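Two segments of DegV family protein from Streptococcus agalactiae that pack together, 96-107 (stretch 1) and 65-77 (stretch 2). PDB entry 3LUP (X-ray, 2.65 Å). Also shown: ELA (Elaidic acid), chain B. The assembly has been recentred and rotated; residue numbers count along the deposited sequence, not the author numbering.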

# COMPACT_ATOMS: atom_id res chain seq x y z
N ILE A 96 -2.58 -2.71 -9.39
CA ILE A 96 -1.95 -1.39 -9.58
C ILE A 96 -0.49 -1.50 -10.03
O ILE A 96 0.25 -0.52 -9.99
CB ILE A 96 -2.04 -0.50 -8.31
CG1 ILE A 96 -1.22 -1.09 -7.16
CG2 ILE A 96 -3.51 -0.29 -7.90
CD1 ILE A 96 -1.14 -0.19 -5.98
N SER A 97 -0.11 -2.70 -10.47
CA SER A 97 1.27 -3.02 -10.85
C SER A 97 1.29 -4.49 -11.23
O SER A 97 0.72 -5.32 -10.52
CB SER A 97 2.22 -2.80 -9.68
OG SER A 97 3.56 -2.79 -10.12
N GLY A 98 1.96 -4.80 -12.34
CA GLY A 98 2.06 -6.17 -12.81
C GLY A 98 3.20 -6.93 -12.16
O GLY A 98 3.60 -7.99 -12.65
N PHE A 99 3.73 -6.39 -11.07
CA PHE A 99 4.83 -7.02 -10.36
C PHE A 99 4.43 -8.36 -9.77
O PHE A 99 5.15 -9.35 -9.92
CB PHE A 99 5.35 -6.09 -9.27
CG PHE A 99 6.56 -6.62 -8.57
CD1 PHE A 99 6.53 -6.88 -7.22
CD2 PHE A 99 7.73 -6.87 -9.27
CE1 PHE A 99 7.66 -7.38 -6.56
CE2 PHE A 99 8.86 -7.37 -8.64
CZ PHE A 99 8.83 -7.64 -7.27
N TRP A 100 3.28 -8.39 -9.10
CA TRP A 100 2.73 -9.62 -8.55
C TRP A 100 2.63 -10.74 -9.60
O TRP A 100 3.12 -11.86 -9.39
CB TRP A 100 1.37 -9.37 -7.92
CG TRP A 100 0.84 -10.60 -7.31
CD1 TRP A 100 1.08 -11.05 -6.04
CD2 TRP A 100 -0.01 -11.57 -7.93
NE1 TRP A 100 0.43 -12.24 -5.84
CE2 TRP A 100 -0.26 -12.58 -6.98
CE3 TRP A 100 -0.61 -11.67 -9.20
CZ2 TRP A 100 -1.06 -13.69 -7.26
CZ3 TRP A 100 -1.41 -12.78 -9.48
CH2 TRP A 100 -1.62 -13.78 -8.52
N GLN A 101 2.01 -10.45 -10.74
CA GLN A 101 1.92 -11.44 -11.80
C GLN A 101 3.29 -11.81 -12.36
O GLN A 101 3.53 -12.98 -12.73
CB GLN A 101 1.03 -10.95 -12.92
CG GLN A 101 0.46 -12.11 -13.72
CD GLN A 101 -0.89 -11.81 -14.34
OE1 GLN A 101 -1.07 -12.00 -15.55
NE2 GLN A 101 -1.86 -11.34 -13.53
N ASN A 102 4.18 -10.82 -12.41
CA ASN A 102 5.51 -11.02 -12.99
C ASN A 102 6.46 -11.85 -12.14
O ASN A 102 7.36 -12.49 -12.67
CB ASN A 102 6.14 -9.68 -13.37
CG ASN A 102 5.65 -9.17 -14.71
OD1 ASN A 102 5.60 -9.93 -15.67
ND2 ASN A 102 5.29 -7.90 -14.78
N ILE A 103 6.26 -11.87 -10.82
CA ILE A 103 7.15 -12.62 -9.94
C ILE A 103 6.74 -14.07 -9.73
O ILE A 103 7.50 -14.81 -9.11
CB ILE A 103 7.30 -11.98 -8.53
CG1 ILE A 103 5.94 -11.83 -7.86
CG2 ILE A 103 7.99 -10.65 -8.61
CD1 ILE A 103 6.04 -11.51 -6.43
N GLN A 104 5.57 -14.47 -10.24
CA GLN A 104 4.98 -15.79 -9.92
C GLN A 104 5.81 -16.99 -10.36
O GLN A 104 5.83 -18.03 -9.69
CB GLN A 104 3.57 -15.93 -10.49
CG GLN A 104 2.51 -15.04 -9.87
CD GLN A 104 2.52 -15.05 -8.35
OE1 GLN A 104 2.22 -16.06 -7.71
NE2 GLN A 104 2.87 -13.91 -7.76
N PHE A 105 6.48 -16.85 -11.51
CA PHE A 105 7.28 -17.95 -12.03
C PHE A 105 8.43 -18.28 -11.08
O PHE A 105 8.89 -19.41 -11.04
CB PHE A 105 7.78 -17.65 -13.45
CG PHE A 105 8.97 -16.73 -13.49
CD1 PHE A 105 8.83 -15.36 -13.22
CD2 PHE A 105 10.24 -17.22 -13.82
CE1 PHE A 105 9.94 -14.51 -13.26
CE2 PHE A 105 11.35 -16.38 -13.87
CZ PHE A 105 11.20 -15.02 -13.59
N LEU A 106 8.86 -17.29 -10.31
CA LEU A 106 9.98 -17.46 -9.40
C LEU A 106 9.79 -18.54 -8.33
O LEU A 106 10.76 -19.11 -7.85
CB LEU A 106 10.39 -16.12 -8.77
CG LEU A 106 11.18 -15.12 -9.65
CD1 LEU A 106 11.70 -13.95 -8.82
CD2 LEU A 106 12.34 -15.80 -10.37
N ILE A 107 8.54 -18.82 -7.97
CA ILE A 107 8.24 -19.91 -7.03
C ILE A 107 8.75 -21.27 -7.53
O ILE A 107 9.29 -22.06 -6.75
CB ILE A 107 6.74 -19.96 -6.66
CG1 ILE A 107 6.33 -18.63 -5.99
CG2 ILE A 107 6.42 -21.20 -5.78
CD1 ILE A 107 4.83 -18.31 -6.05
CA ELA B . 4.44 -0.28 -12.08
C ELA B . 4.73 0.03 -13.55
O ELA B . 4.61 1.19 -14.04
C3 ELA B . 5.34 0.45 -11.09
C4 ELA B . 5.21 -0.13 -9.68
C5 ELA B . 4.80 0.93 -8.64
C6 ELA B . 3.28 1.12 -8.59
C7 ELA B . 2.75 2.36 -7.89
C8 ELA B . 1.22 2.42 -8.00
C9 ELA B . 0.59 3.00 -6.74
C10 ELA B . -0.83 3.41 -6.69
C11 ELA B . -1.28 4.45 -5.69
C12 ELA B . -2.52 4.03 -4.91
C13 ELA B . -2.24 3.74 -3.45
C14 ELA B . -3.43 4.05 -2.54
C15 ELA B . -3.04 3.83 -1.07
C16 ELA B . -4.23 3.80 -0.11
C17 ELA B . -4.36 2.44 0.57
C18 ELA B . -4.80 2.56 2.02
OXT ELA B . 5.10 -0.90 -14.30
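Stretch 2 65-77: SQPSLAELDDLLC

The contact between these two segments is a largely apolar packing of a helix and its extended lead-in against a short helix and the turn beyond it, with a single side-chain hydrogen bond near the start of stretch 2.

Stretch 2 begins in extended form, with Gln66 and Pro67 in the polyproline II region, and reaches the N-cap at Ser68. That residue caps the helix: Ser68 OG accepts from Glu71 N at 3.0 Å, satisfying an amide that the first turn would otherwise leave with only a weak backbone bond. The helix then runs from Leu69 through Cys77 and beyond. On the other side, Gly98 occupies the N-cap position of the helix that starts at Phe99, and a type I turn from Ile103 to Leu106 carries the chain onward. The two helices run in broadly the same direction, their axes crossing at -51° with a closest approach of 11.6 Å. The register follows this shared direction, with Phe99 nearest Gln66, Ile103 nearest Leu69 and Leu106 nearest Asp73 by CA position.

The extended lead-in places Gln66 and Pro67 against the start of the other helix. Gln66 points toward stretch 1, and Gln66 OE1 accepts a hydrogen bond from Asn102 ND2 at 3.0 Å; this is the only hydrogen bond between the segments. The aliphatic part of Gln66 also packs, Gln66 CG lying 3.8 Å from Phe99 CB. Pro67 lies over one face of the Phe99 ring, Pro67 CG being 3.5 Å from the ring centroid and just 11° off the normal, a CH-pi contact of the CG methylene with the ring face.

Farther along, leucines take over. Leu69 leaves its backbone sideways, but its end comes nearer to stretch 1, bringing Leu69 CD2 to 3.7 Å from Ile103 CG2 and 4.1 Å from Phe99 CE2. Leu72 points toward stretch 1 and places Leu72 CD2 3.5 Å from Ile103 CG2 and 4.2 Å from Phe99 CZ. One turn later, Leu76 CD1 reaches Leu106 CB at 4.4 Å. Leu106 is itself a classic knob, seated among Leu69, Leu72, Asp73 and Leu76, with Leu106 CD1 3.9 Å from Leu72 CG. The spacing of these four residues is the familiar i, i+3, i+4, i+7 pattern, which gathers side chains along one side of a helix and leaves a hollow between them. Altogether the contact buries 582 Å², summed over both segments.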

# COMPACT_ATOMS: atom_id res chain seq x y z
N SER A 65 8.39 2.25 -11.65
CA SER A 65 8.61 0.96 -12.28
C SER A 65 8.57 -0.10 -11.20
O SER A 65 8.79 0.21 -10.03
CB SER A 65 9.94 0.92 -13.01
OG SER A 65 10.98 1.08 -12.06
N GLN A 66 8.28 -1.33 -11.61
CA GLN A 66 8.25 -2.48 -10.72
C GLN A 66 9.60 -2.64 -10.04
O GLN A 66 10.62 -2.26 -10.62
CB GLN A 66 7.93 -3.75 -11.52
CG GLN A 66 6.51 -3.79 -12.07
CD GLN A 66 6.31 -4.85 -13.13
OE1 GLN A 66 6.72 -6.01 -12.98
NE2 GLN A 66 5.67 -4.45 -14.22
N PRO A 67 9.62 -3.18 -8.81
CA PRO A 67 10.93 -3.54 -8.25
C PRO A 67 11.63 -4.56 -9.15
O PRO A 67 10.98 -5.18 -9.99
CB PRO A 67 10.59 -4.16 -6.88
CG PRO A 67 9.12 -4.13 -6.75
CD PRO A 67 8.56 -3.23 -7.80
N SER A 68 12.94 -4.70 -8.99
CA SER A 68 13.74 -5.59 -9.84
C SER A 68 13.43 -7.10 -9.63
O SER A 68 13.52 -7.62 -8.51
CB SER A 68 15.23 -5.29 -9.63
OG SER A 68 16.06 -6.25 -10.26
N LEU A 69 13.05 -7.78 -10.71
CA LEU A 69 12.90 -9.24 -10.67
C LEU A 69 14.23 -9.87 -10.30
O LEU A 69 14.27 -10.84 -9.54
CB LEU A 69 12.45 -9.79 -12.03
CG LEU A 69 11.05 -9.46 -12.55
CD1 LEU A 69 10.89 -9.96 -13.98
CD2 LEU A 69 9.97 -10.02 -11.63
N ALA A 70 15.31 -9.33 -10.85
CA ALA A 70 16.66 -9.82 -10.59
C ALA A 70 17.04 -9.68 -9.12
O ALA A 70 17.71 -10.55 -8.57
CB ALA A 70 17.67 -9.12 -11.48
N GLU A 71 16.61 -8.60 -8.49
CA GLU A 71 16.90 -8.38 -7.07
C GLU A 71 16.17 -9.38 -6.19
O GLU A 71 16.74 -9.93 -5.26
CB GLU A 71 16.56 -6.96 -6.65
CG GLU A 71 17.57 -5.94 -7.09
CD GLU A 71 17.47 -4.65 -6.31
OE1 GLU A 71 16.42 -4.41 -5.68
OE2 GLU A 71 18.45 -3.87 -6.32
N LEU A 72 14.89 -9.60 -6.49
CA LEU A 72 14.13 -10.64 -5.81
C LEU A 72 14.80 -12.00 -6.00
O LEU A 72 15.05 -12.72 -5.03
CB LEU A 72 12.68 -10.68 -6.32
CG LEU A 72 11.71 -11.70 -5.69
CD1 LEU A 72 11.84 -11.82 -4.15
CD2 LEU A 72 10.26 -11.40 -6.11
N ASP A 73 15.09 -12.33 -7.25
CA ASP A 73 15.72 -13.59 -7.60
C ASP A 73 16.97 -13.85 -6.77
O ASP A 73 17.10 -14.92 -6.18
CB ASP A 73 16.07 -13.60 -9.08
CG ASP A 73 16.64 -14.91 -9.52
OD1 ASP A 73 16.06 -15.95 -9.14
OD2 ASP A 73 17.68 -14.91 -10.23
N ASP A 74 17.86 -12.87 -6.73
CA ASP A 74 19.12 -12.95 -5.98
C ASP A 74 18.91 -12.97 -4.45
O ASP A 74 19.68 -13.61 -3.71
CB ASP A 74 20.06 -11.80 -6.37
CG ASP A 74 20.45 -11.83 -7.87
OD1 ASP A 74 20.61 -12.93 -8.45
OD2 ASP A 74 20.61 -10.73 -8.46
N LEU A 75 17.87 -12.28 -3.98
CA LEU A 75 17.49 -12.30 -2.57
C LEU A 75 16.97 -13.67 -2.14
O LEU A 75 17.28 -14.16 -1.04
CB LEU A 75 16.43 -11.23 -2.28
CG LEU A 75 16.00 -11.09 -0.81
CD1 LEU A 75 17.19 -10.78 0.12
CD2 LEU A 75 14.97 -10.01 -0.69
N LEU A 76 16.18 -14.29 -3.01
CA LEU A 76 15.66 -15.61 -2.75
C LEU A 76 16.78 -16.62 -2.60
O LEU A 76 16.78 -17.42 -1.66
CB LEU A 76 14.69 -16.04 -3.86
CG LEU A 76 13.30 -15.40 -3.84
CD1 LEU A 76 12.44 -16.05 -4.88
CD2 LEU A 76 12.64 -15.56 -2.49
N CYS A 77 17.73 -16.57 -3.52
CA CYS A 77 18.89 -17.44 -3.49
C CYS A 77 19.70 -17.22 -2.21
O CYS A 77 20.05 -18.17 -1.52
CB CYS A 77 19.74 -17.22 -4.74
SG CYS A 77 21.29 -18.12 -4.76